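Local coordinates for protein endo-beta-1,2-glucanase (PDB 6IMV) that probably cleaves internal beta-1,2-linkages of beta-1,2-glucans as a fungal glycoside hydrolase, and is captured here with sophorose, at residues K194-T197 / W198-T202; G263-D266 / A267-E270; S452-M455 / K456-I460; A470-S473 / R474-N478. All coordinates share one frame; numbering follows the deposited sequence.

Interaction 1: residues K194-T197 / W198-T202; sequences KWQT and WMDYT. With NAG (2-acetamido-2-deoxy-beta-D-glucopyranose), chain F.
D200 OD1 has two partners: it accepts from NE2 of Q196, four residues before it, at 2.8 Å, and forms a salt bridge with NZ of K203, three residues after it. The Q196 donor comes in on the syn side of the carboxylate, 29° out of its plane; a weak second bond reaches OD2. Q196 gets there by a bend at chi2, which turns its amide toward D200, and its OE1 is taken by K454, so both ends of the amide are held and its flip is fixed. The methyl CE of M199 lies against the same amide, 3.3 Å from NE2. On another flank, the benzene edge of W195 is directed at a face of W198, offset toward the rim, with planes 73° apart and CE3 atoms of the two residues 3.9 Å apart. Y127 meets both indoles edge-to-face. Farther along, CG of Y201 is anti to the backbone N (chi1 177°), which lays one face of its ring along C1, C3 and N2 of the sugar: NAG N2 sits 3.6 Å above the ring plane and NAG C3 3.8 Å from Y201 CE1, while NAG C8 reaches to 3.8 Å from W198 CA. This sugar belongs to a glycan probably carried by N131. An alanine at Y201 would remove that ring face and is likely to leave this whole side of the sugar without its support. W195, W198 and K194 face helix 112-133, whereas Q196, M199 and T202 pack on helix 163-182, so helix 186-210 lies against both.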
loop_
_atom_site.group_PDB
_atom_site.type_symbol
_atom_site.label_atom_id
_atom_site.label_comp_id
_atom_site.label_asym_id
_atom_site.label_seq_id
_atom_site.Cartn_x
_atom_site.Cartn_y
_atom_site.Cartn_z
ATOM N N LYS A 194 -18.100 7.725 14.688
ATOM C CA LYS A 194 -17.274 8.939 14.675
ATOM C C LYS A 194 -16.387 8.953 13.420
ATOM O O LYS A 194 -16.229 9.986 12.788
ATOM C CB LYS A 194 -16.439 9.028 15.951
ATOM C CG LYS A 194 -17.233 9.144 17.245
ATOM C CD LYS A 194 -16.354 9.016 18.466
ATOM C CE LYS A 194 -17.141 8.907 19.749
ATOM N NZ LYS A 194 -16.233 8.956 20.915
ATOM N N TRP A 195 -15.835 7.786 13.056
ATOM C CA TRP A 195 -15.056 7.644 11.828
ATOM C C TRP A 195 -15.952 7.846 10.602
ATOM O O TRP A 195 -15.500 8.443 9.611
ATOM C CB TRP A 195 -14.287 6.317 11.778
ATOM C CG TRP A 195 -12.946 6.419 12.438
ATOM C CD1 TRP A 195 -12.609 5.965 13.679
ATOM C CD2 TRP A 195 -11.778 7.093 11.934
ATOM N NE1 TRP A 195 -11.314 6.289 13.974
ATOM C CE2 TRP A 195 -10.773 6.977 12.921
ATOM C CE3 TRP A 195 -11.480 7.783 10.754
ATOM C CZ2 TRP A 195 -9.495 7.514 12.756
ATOM C CZ3 TRP A 195 -10.213 8.309 10.589
ATOM C CH2 TRP A 195 -9.235 8.174 11.577
ATOM N N GLN A 196 -17.207 7.385 10.676
ATOM C CA GLN A 196 -18.170 7.559 9.582
ATOM C C GLN A 196 -18.385 9.066 9.338
ATOM O O GLN A 196 -18.413 9.520 8.191
ATOM C CB GLN A 196 -19.473 6.798 9.875
ATOM C CG GLN A 196 -20.539 6.926 8.784
ATOM C CD GLN A 196 -20.354 5.990 7.609
ATOM O OE1 GLN A 196 -20.207 4.773 7.763
ATOM N NE2 GLN A 196 -20.397 6.547 6.404
ATOM N N THR A 197 -18.496 9.837 10.426
ATOM C CA THR A 197 -18.655 11.299 10.354
ATOM C C THR A 197 -17.454 11.930 9.637
ATOM O O THR A 197 -17.632 12.799 8.771
ATOM C CB THR A 197 -18.867 11.887 11.751
ATOM O OG1 THR A 197 -20.066 11.279 12.224
ATOM C CG2 THR A 197 -19.008 13.394 11.766
ATOM N N TRP A 198 -16.233 11.524 10.019
ATOM C CA TRP A 198 -15.023 12.041 9.378
ATOM C C TRP A 198 -15.068 11.710 7.878
ATOM O O TRP A 198 -14.888 12.571 7.033
ATOM C CB TRP A 198 -13.741 11.500 10.046
ATOM C CG TRP A 198 -12.505 11.908 9.305
ATOM C CD1 TRP A 198 -11.808 13.072 9.447
ATOM C CD2 TRP A 198 -11.867 11.187 8.235
ATOM N NE1 TRP A 198 -10.792 13.130 8.532
ATOM C CE2 TRP A 198 -10.794 11.984 7.787
ATOM C CE3 TRP A 198 -12.099 9.953 7.608
ATOM C CZ2 TRP A 198 -9.951 11.579 6.753
ATOM C CZ3 TRP A 198 -11.261 9.554 6.589
ATOM C CH2 TRP A 198 -10.208 10.363 6.165
ATOM N N MET A 199 -15.327 10.436 7.568
ATOM C CA MET A 199 -15.304 9.928 6.205
ATOM C C MET A 199 -16.372 10.632 5.365
ATOM O O MET A 199 -16.127 10.992 4.201
ATOM C CB MET A 199 -15.570 8.421 6.209
ATOM C CG MET A 199 -15.331 7.757 4.889
ATOM S SD MET A 199 -15.600 5.975 4.985
ATOM C CE MET A 199 -17.380 5.916 5.192
ATOM N N ASP A 200 -17.552 10.835 5.958
ATOM C CA ASP A 200 -18.691 11.436 5.259
ATOM C C ASP A 200 -18.383 12.896 4.904
ATOM O O ASP A 200 -18.841 13.390 3.872
ATOM C CB ASP A 200 -19.991 11.335 6.069
ATOM C CG ASP A 200 -20.607 9.945 6.082
ATOM O OD1 ASP A 200 -20.213 9.121 5.241
ATOM O OD2 ASP A 200 -21.476 9.695 6.943
ATOM N N TYR A 201 -17.606 13.582 5.745
ATOM C CA TYR A 201 -17.298 14.987 5.493
ATOM C C TYR A 201 -16.502 15.132 4.183
ATOM O O TYR A 201 -16.737 16.080 3.408
ATOM C CB TYR A 201 -16.580 15.612 6.690
ATOM C CG TYR A 201 -16.171 17.039 6.447
ATOM C CD1 TYR A 201 -17.122 18.033 6.269
ATOM C CD2 TYR A 201 -14.835 17.389 6.341
ATOM C CE1 TYR A 201 -16.759 19.346 6.019
ATOM C CE2 TYR A 201 -14.453 18.699 6.107
ATOM C CZ TYR A 201 -15.419 19.677 5.940
ATOM O OH TYR A 201 -15.025 20.954 5.688
ATOM N N THR A 202 -15.578 14.198 3.916
ATOM C CA THR A 202 -14.771 14.249 2.680
ATOM C C THR A 202 -15.657 14.152 1.428
ATOM O O THR A 202 -15.289 14.656 0.372
ATOM C CB THR A 202 -13.702 13.147 2.618
ATOM O OG1 THR A 202 -14.333 11.870 2.472
ATOM C CG2 THR A 202 -12.782 13.165 3.816
HETATM C C1 NAG F . -13.824 20.114 9.636
HETATM C C2 NAG F . -15.067 19.501 10.238
HETATM C C3 NAG F . -16.298 20.193 9.671
HETATM C C4 NAG F . -16.216 21.700 9.865
HETATM C C5 NAG F . -14.899 22.177 9.289
HETATM C C6 NAG F . -14.682 23.682 9.410
HETATM C C7 NAG F . -15.278 17.127 10.789
HETATM C C8 NAG F . -15.265 15.743 10.213
HETATM N N2 NAG F . -15.085 18.097 9.921
HETATM O O3 NAG F . -17.446 19.658 10.304
HETATM O O4 NAG F . -17.298 22.351 9.182
HETATM O O5 NAG F . -13.858 21.489 9.971
HETATM O O6 NAG F . -14.055 23.919 10.676
HETATM O O7 NAG F . -15.475 17.318 11.969
#

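Interaction 2: residues G263-D266 / A267-E270; sequences GLSD and ADIE
The carboxylate of D268 is approached from above its plane by the hydroxyl of S265: OG donates to OD2 at 3.1 Å, 52° out of that plane. The other oxygen, OD1, is bonded to Y211 OH, so both oxygens of the group are engaged. OG of S265 works in two directions, because it also accepts from the backbone N of D268 at 3.3 Å. It can do so because chi1 of 67° sets OG between the backbone N and the carbonyl carbon, turned toward the D268 amide. S265 O takes N of I269 at 3.0 Å and D266 O takes N of E270, opening the regular helical bonding. Next to the polar cap, L264 crosses D268 at about a right angle, CG resting 3.9 Å from D268 CB, and L264 CB meets I269 CG1 at 4.1 Å. The acidic side chains of D266 and D268 in this first turn would probably interact favourably with the helix dipole. G263, with positive phi, leaves helix 252-261 just before. S265 as N-cap, with L264 and I269 flanking it as a hydrophobic staple, is a classic start of a helix, here 266-276 at the protein surface.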
loop_
_atom_site.group_PDB
_atom_site.type_symbol
_atom_site.label_atom_id
_atom_site.label_comp_id
_atom_site.label_asym_id
_atom_site.label_seq_id
_atom_site.Cartn_x
_atom_site.Cartn_y
_atom_site.Cartn_z
ATOM N N GLY A 263 -21.167 13.675 -5.628
ATOM C CA GLY A 263 -22.294 14.425 -6.173
ATOM C C GLY A 263 -22.089 14.808 -7.635
ATOM O O GLY A 263 -22.569 15.842 -8.085
ATOM N N LEU A 264 -21.362 13.980 -8.389
ATOM C CA LEU A 264 -21.155 14.241 -9.820
ATOM C C LEU A 264 -22.423 13.845 -10.591
ATOM O O LEU A 264 -23.120 12.923 -10.194
ATOM C CB LEU A 264 -19.951 13.437 -10.319
ATOM C CG LEU A 264 -18.595 14.140 -10.293
ATOM C CD1 LEU A 264 -18.237 14.601 -8.892
ATOM C CD2 LEU A 264 -17.507 13.223 -10.836
ATOM N N SER A 265 -22.675 14.513 -11.721
ATOM C CA SER A 265 -23.741 14.131 -12.663
ATOM C C SER A 265 -23.342 12.841 -13.393
ATOM O O SER A 265 -22.160 12.468 -13.406
ATOM C CB SER A 265 -24.028 15.227 -13.652
ATOM O OG SER A 265 -22.923 15.424 -14.515
ATOM N N ASP A 266 -24.335 12.189 -14.011
ATOM C CA ASP A 266 -24.121 11.011 -14.831
ATOM C C ASP A 266 -23.105 11.311 -15.938
ATOM O O ASP A 266 -22.241 10.474 -16.216
ATOM C CB ASP A 266 -25.441 10.505 -15.407
ATOM C CG ASP A 266 -26.301 9.872 -14.334
ATOM O OD1 ASP A 266 -25.752 9.562 -13.262
ATOM O OD2 ASP A 266 -27.510 9.703 -14.577
ATOM N N ALA A 267 -23.197 12.505 -16.532
ATOM C CA ALA A 267 -22.309 12.923 -17.612
ATOM C C ALA A 267 -20.856 13.005 -17.119
ATOM O O ALA A 267 -19.936 12.645 -17.842
ATOM C CB ALA A 267 -22.775 14.240 -18.182
ATOM N N ASP A 268 -20.660 13.499 -15.892
ATOM C CA ASP A 268 -19.332 13.670 -15.310
ATOM C C ASP A 268 -18.729 12.306 -14.934
ATOM O O ASP A 268 -17.523 12.116 -15.080
ATOM C CB ASP A 268 -19.379 14.604 -14.102
ATOM C CG ASP A 268 -19.359 16.072 -14.488
ATOM O OD1 ASP A 268 -18.526 16.451 -15.331
ATOM O OD2 ASP A 268 -20.184 16.814 -13.964
ATOM N N ILE A 269 -19.571 11.389 -14.433
ATOM C CA ILE A 269 -19.173 10.004 -14.140
ATOM C C ILE A 269 -18.697 9.339 -15.439
ATOM O O ILE A 269 -17.636 8.711 -15.468
ATOM C CB ILE A 269 -20.316 9.224 -13.450
ATOM C CG1 ILE A 269 -20.594 9.764 -12.041
ATOM C CG2 ILE A 269 -20.023 7.729 -13.421
ATOM C CD1 ILE A 269 -21.900 9.290 -11.437
ATOM N N GLU A 270 -19.459 9.505 -16.523
ATOM C CA GLU A 270 -19.069 8.938 -17.813
ATOM C C GLU A 270 -17.739 9.561 -18.264
ATOM O O GLU A 270 -16.874 8.864 -18.781
ATOM C CB GLU A 270 -20.164 9.137 -18.863
ATOM C CG GLU A 270 -20.136 8.073 -19.944
ATOM C CD GLU A 270 -20.759 6.757 -19.506
ATOM O OE1 GLU A 270 -21.789 6.797 -18.793
ATOM O OE2 GLU A 270 -20.223 5.690 -19.873
#

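Interaction 3: residues S452-M455 / K456-I460; sequences SQKM and KAENI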
loop_
_atom_site.group_PDB
_atom_site.type_symbol
_atom_site.label_atom_id
_atom_site.label_comp_id
_atom_site.label_asym_id
_atom_site.label_seq_id
_atom_site.Cartn_x
_atom_site.Cartn_y
_atom_site.Cartn_z
ATOM N N SER A 452 -16.613 -4.729 0.268
ATOM C CA SER A 452 -17.684 -5.333 -0.521
ATOM C C SER A 452 -18.983 -5.433 0.305
ATOM O O SER A 452 -20.087 -5.170 -0.195
ATOM C CB SER A 452 -17.207 -6.685 -1.038
ATOM O OG SER A 452 -18.265 -7.399 -1.620
ATOM N N GLN A 453 -18.860 -5.816 1.577
ATOM C CA GLN A 453 -20.030 -5.960 2.454
ATOM C C GLN A 453 -20.772 -4.619 2.569
ATOM O O GLN A 453 -21.990 -4.545 2.403
ATOM C CB GLN A 453 -19.579 -6.463 3.819
ATOM C CG GLN A 453 -20.721 -6.730 4.784
ATOM C CD GLN A 453 -20.191 -6.942 6.179
ATOM O OE1 GLN A 453 -18.995 -7.168 6.379
ATOM N NE2 GLN A 453 -21.082 -6.869 7.155
ATOM N N LYS A 454 -20.012 -3.553 2.827
ATOM C CA LYS A 454 -20.562 -2.220 3.060
ATOM C C LYS A 454 -21.084 -1.646 1.734
ATOM O O LYS A 454 -22.134 -1.009 1.700
ATOM C CB LYS A 454 -19.494 -1.351 3.732
ATOM C CG LYS A 454 -19.957 0.004 4.252
ATOM C CD LYS A 454 -18.903 0.675 5.117
ATOM C CE LYS A 454 -19.181 2.142 5.377
ATOM N NZ LYS A 454 -20.456 2.344 6.105
ATOM N N MET A 455 -20.362 -1.896 0.635
ATOM C CA MET A 455 -20.800 -1.459 -0.697
ATOM C C MET A 455 -22.161 -2.088 -1.036
ATOM O O MET A 455 -23.047 -1.416 -1.576
ATOM C CB MET A 455 -19.781 -1.839 -1.775
ATOM C CG MET A 455 -18.502 -1.015 -1.723
ATOM S SD MET A 455 -17.381 -1.457 -3.080
ATOM C CE MET A 455 -18.035 -0.420 -4.383
ATOM N N LYS A 456 -22.325 -3.375 -0.716
ATOM C CA LYS A 456 -23.583 -4.087 -0.965
ATOM C C LYS A 456 -24.697 -3.470 -0.111
ATOM O O LYS A 456 -25.789 -3.210 -0.608
ATOM C CB LYS A 456 -23.425 -5.583 -0.695
ATOM C CG LYS A 456 -22.700 -6.333 -1.804
ATOM C CD LYS A 456 -22.304 -7.747 -1.429
ATOM C CE LYS A 456 -21.607 -8.459 -2.564
ATOM N NZ LYS A 456 -21.083 -9.775 -2.137
ATOM N N ALA A 457 -24.399 -3.203 1.163
ATOM C CA ALA A 457 -25.366 -2.603 2.079
ATOM C C ALA A 457 -25.763 -1.191 1.608
ATOM O O ALA A 457 -26.888 -0.776 1.834
ATOM C CB ALA A 457 -24.821 -2.605 3.482
ATOM N N GLU A 458 -24.860 -0.475 0.920
ATOM C CA GLU A 458 -25.124 0.902 0.466
ATOM C C GLU A 458 -25.506 0.911 -1.018
ATOM O O GLU A 458 -25.610 1.969 -1.618
ATOM C CB GLU A 458 -23.920 1.796 0.772
ATOM C CG GLU A 458 -23.752 2.007 2.268
ATOM C CD GLU A 458 -22.482 2.685 2.767
ATOM O OE1 GLU A 458 -21.683 3.179 1.930
ATOM O OE2 GLU A 458 -22.300 2.702 3.998
ATOM N N ASN A 459 -25.695 -0.281 -1.590
ATOM C CA ASN A 459 -26.190 -0.480 -2.938
ATOM C C ASN A 459 -25.309 0.250 -3.965
ATOM O O ASN A 459 -25.819 0.837 -4.918
ATOM C CB ASN A 459 -27.659 -0.060 -3.061
ATOM C CG ASN A 459 -28.334 -0.652 -4.285
ATOM O OD1 ASN A 459 -27.961 -1.722 -4.771
ATOM N ND2 ASN A 459 -29.329 0.041 -4.809
ATOM N N ILE A 460 -23.983 0.181 -3.796
ATOM C CA ILE A 460 -23.067 0.664 -4.832
ATOM C C ILE A 460 -22.220 -0.489 -5.406
ATOM O O ILE A 460 -21.489 -0.290 -6.383
ATOM C CB ILE A 460 -22.201 1.825 -4.303
ATOM C CG1 ILE A 460 -21.386 1.440 -3.064
ATOM C CG2 ILE A 460 -23.062 3.070 -4.062
ATOM C CD1 ILE A 460 -20.361 2.484 -2.665
HETATM O O HOH W 1 -20.007 -9.268 0.513
#
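K454 NZ and E458 OE2 form a salt bridge at 2.8 Å across one helical turn, the ammonium arriving on the syn side, 22° out of the carboxylate plane. The lysine chain runs extended until chi4 (62°), where a final bend swings NZ to the acid. Nearby, M455 and I460 cross at about a right angle, and M455 CB touches I460 CG1 at 3.9 Å. On another side of the helix the long chain of K456 passes over S452, its CE 3.6 Å from S452 OG, and one water accepts from K456 NZ at 2.9 Å while bonding weakly to S452 OG.

The backbone sets these groups in place. I460 N donates to M455 O at 2.9 Å and N459 N to K456 O at 3.1 Å, the paired bonds of a Schellman motif with N459, of positive phi, as its C-prime residue. The M455–I460 contact is the apolar pairing that commonly accompanies this helix end. In the second shell, Y174 OH holds E458 OE1 and the Y174 ring makes a cation-pi contact with K454, steering both partners of the salt bridge. At this end of helix 448-457, K454, M455 and I460 all pack on helix 163-182, M455 and I460 also on F260 of helix 252-261, and M455 meets the start of helix 461-475 as well.

Interaction 4: residues A470-S473 / R474-N478; sequences AEYS and RVFKN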
loop_
_atom_site.group_PDB
_atom_site.type_symbol
_atom_site.label_atom_id
_atom_site.label_comp_id
_atom_site.label_asym_id
_atom_site.label_seq_id
_atom_site.Cartn_x
_atom_site.Cartn_y
_atom_site.Cartn_z
ATOM N N ALA A 470 -17.099 -3.773 -17.409
ATOM C CA ALA A 470 -17.229 -3.177 -18.731
ATOM C C ALA A 470 -15.874 -2.649 -19.211
ATOM O O ALA A 470 -15.462 -2.943 -20.340
ATOM C CB ALA A 470 -18.284 -2.090 -18.735
ATOM N N GLU A 471 -15.188 -1.870 -18.356
ATOM C CA GLU A 471 -13.974 -1.194 -18.773
ATOM C C GLU A 471 -12.903 -2.245 -19.098
ATOM O O GLU A 471 -12.243 -2.155 -20.138
ATOM C CB GLU A 471 -13.502 -0.185 -17.720
ATOM C CG GLU A 471 -14.417 1.014 -17.553
ATOM C CD GLU A 471 -14.602 1.895 -18.783
ATOM O OE1 GLU A 471 -13.660 1.995 -19.610
ATOM O OE2 GLU A 471 -15.694 2.469 -18.928
ATOM N N TYR A 472 -12.742 -3.239 -18.215
ATOM C CA TYR A 472 -11.682 -4.238 -18.360
ATOM C C TYR A 472 -12.011 -5.199 -19.516
ATOM O O TYR A 472 -11.119 -5.515 -20.297
ATOM C CB TYR A 472 -11.406 -4.953 -17.032
ATOM C CG TYR A 472 -10.366 -4.258 -16.186
ATOM C CD1 TYR A 472 -9.021 -4.533 -16.352
ATOM C CD2 TYR A 472 -10.719 -3.305 -15.243
ATOM C CE1 TYR A 472 -8.052 -3.873 -15.618
ATOM C CE2 TYR A 472 -9.757 -2.653 -14.484
ATOM C CZ TYR A 472 -8.417 -2.938 -14.671
ATOM O OH TYR A 472 -7.459 -2.302 -13.933
ATOM N N SER A 473 -13.281 -5.613 -19.660
ATOM C CA SER A 473 -13.637 -6.593 -20.694
ATOM C C SER A 473 -13.525 -5.970 -22.093
ATOM O O SER A 473 -13.338 -6.694 -23.066
ATOM C CB SER A 473 -14.990 -7.227 -20.453
ATOM O OG SER A 473 -16.038 -6.283 -20.559
ATOM N N ARG A 474 -13.592 -4.636 -22.192
ATOM C CA ARG A 474 -13.467 -3.947 -23.481
ATOM C C ARG A 474 -12.014 -3.936 -23.977
ATOM O O ARG A 474 -11.779 -3.906 -25.185
ATOM C CB ARG A 474 -14.001 -2.511 -23.382
ATOM C CG ARG A 474 -15.520 -2.433 -23.421
ATOM C CD ARG A 474 -16.094 -1.072 -23.097
ATOM N NE ARG A 474 -15.831 -0.134 -24.173
ATOM C CZ ARG A 474 -16.172 1.153 -24.140
ATOM N NH1 ARG A 474 -16.893 1.625 -23.136
ATOM N NH2 ARG A 474 -15.773 1.960 -25.104
ATOM N N VAL A 475 -11.051 -3.952 -23.048
ATOM C CA VAL A 475 -9.626 -3.808 -23.380
ATOM C C VAL A 475 -8.931 -5.181 -23.437
ATOM O O VAL A 475 -8.059 -5.386 -24.301
ATOM C CB VAL A 475 -8.929 -2.874 -22.374
ATOM C CG1 VAL A 475 -7.408 -2.914 -22.505
ATOM C CG2 VAL A 475 -9.450 -1.447 -22.506
ATOM N N PHE A 476 -9.310 -6.099 -22.530
ATOM C CA PHE A 476 -8.605 -7.367 -22.343
ATOM C C PHE A 476 -9.399 -8.528 -22.959
ATOM O O PHE A 476 -10.262 -9.128 -22.321
ATOM C CB PHE A 476 -8.293 -7.564 -20.859
ATOM C CG PHE A 476 -7.351 -6.518 -20.325
ATOM C CD1 PHE A 476 -5.987 -6.608 -20.559
ATOM C CD2 PHE A 476 -7.835 -5.412 -19.641
ATOM C CE1 PHE A 476 -5.123 -5.629 -20.093
ATOM C CE2 PHE A 476 -6.974 -4.427 -19.180
ATOM C CZ PHE A 476 -5.615 -4.538 -19.405
ATOM N N LYS A 477 -9.068 -8.829 -24.218
ATOM C CA LYS A 477 -9.645 -9.924 -25.004
ATOM C C LYS A 477 -8.527 -10.894 -25.410
ATOM O O LYS A 477 -7.365 -10.507 -25.550
ATOM C CB LYS A 477 -10.332 -9.339 -26.239
ATOM C CG LYS A 477 -11.312 -8.218 -25.930
ATOM C CD LYS A 477 -11.755 -7.422 -27.125
ATOM C CE LYS A 477 -10.849 -6.252 -27.432
ATOM N NZ LYS A 477 -11.435 -5.391 -28.483
ATOM N N ASN A 478 -8.878 -12.166 -25.598
ATOM C CA ASN A 478 -7.949 -13.172 -26.132
ATOM C C ASN A 478 -6.628 -13.132 -25.348
ATOM O O ASN A 478 -5.553 -13.015 -25.949
ATOM C CB ASN A 478 -7.704 -12.954 -27.628
ATOM C CG ASN A 478 -8.977 -12.659 -28.394
ATOM O OD1 ASN A 478 -9.846 -13.518 -28.510
ATOM N ND2 ASN A 478 -9.103 -11.447 -28.914
HETATM O O HOH W 2 -12.847 -9.191 -22.433
#
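The last, weakly bonded turn of helix 461-475 brings Y472 and F476 together as the chain leaves the helix. Their rings lie side by side and point the same way, rim to rim, with planes only 18° apart and neither over the other's face; Y472 CD1 comes within 3.5 Å of F476 CE2. The carbonyl of Y472 ties the turn up: F476 N reaches it at 2.9 Å, nearly along the C=O axis, while V475 N comes from above the carbonyl plane at 3.2 Å. The same oxygen also borders the F476 ring, lying near its plane 3.4 Å from CD2. CG of F476 stands anti to the carbonyl carbon (chi1 -64°), turning the ring back toward Y472, and V475 CG1 covers one face near the rim. Beyond the turn, a water donates to both S473 O and F476 O, at 2.6 Å each, bridging carbonyls where the helical bonding stops. On the outer flank, R474 folds its CG against A470 O, and its guanidinium stays near E471 without a salt bridge; E471 pairs instead with R277 and R467. Y472 OH is bonded to Q296 and K308. A serine in place of F476 would probably open a gap between Y472 and V323 of helix 318-337, leaving the tyrosine flank without its aromatic neighbour. An aromatic pair at i and i+4, with F476 N bonded to the carbonyl of Y472, here closes a helix C-terminus whose aromatic side is buried against helix 318-337, while R474 and K477 stay exposed.

In the fold
All four are one-turn contacts within a single helix or at its end, but they differ in burial. Interaction 2 lies at the surface, pairing a polar cap with a small L264–I269 contact; the others are partly buried, with larger aromatic or apolar side chains. Interactions 2 and 3 show opposite helix ends, an N-cap and a Schellman motif, interaction 4 a helix end where a water bridges two carbonyls, and interaction 1 mid-helix pairing beside a glycan. Interactions 1 and 3 touch directly through Q196 OE1 and K454 NZ, 3.0 Å apart, and both border helix 163-182. Interactions 2 and 4 do not touch, yet R467 forms salt bridges with E270 and E471, one from each.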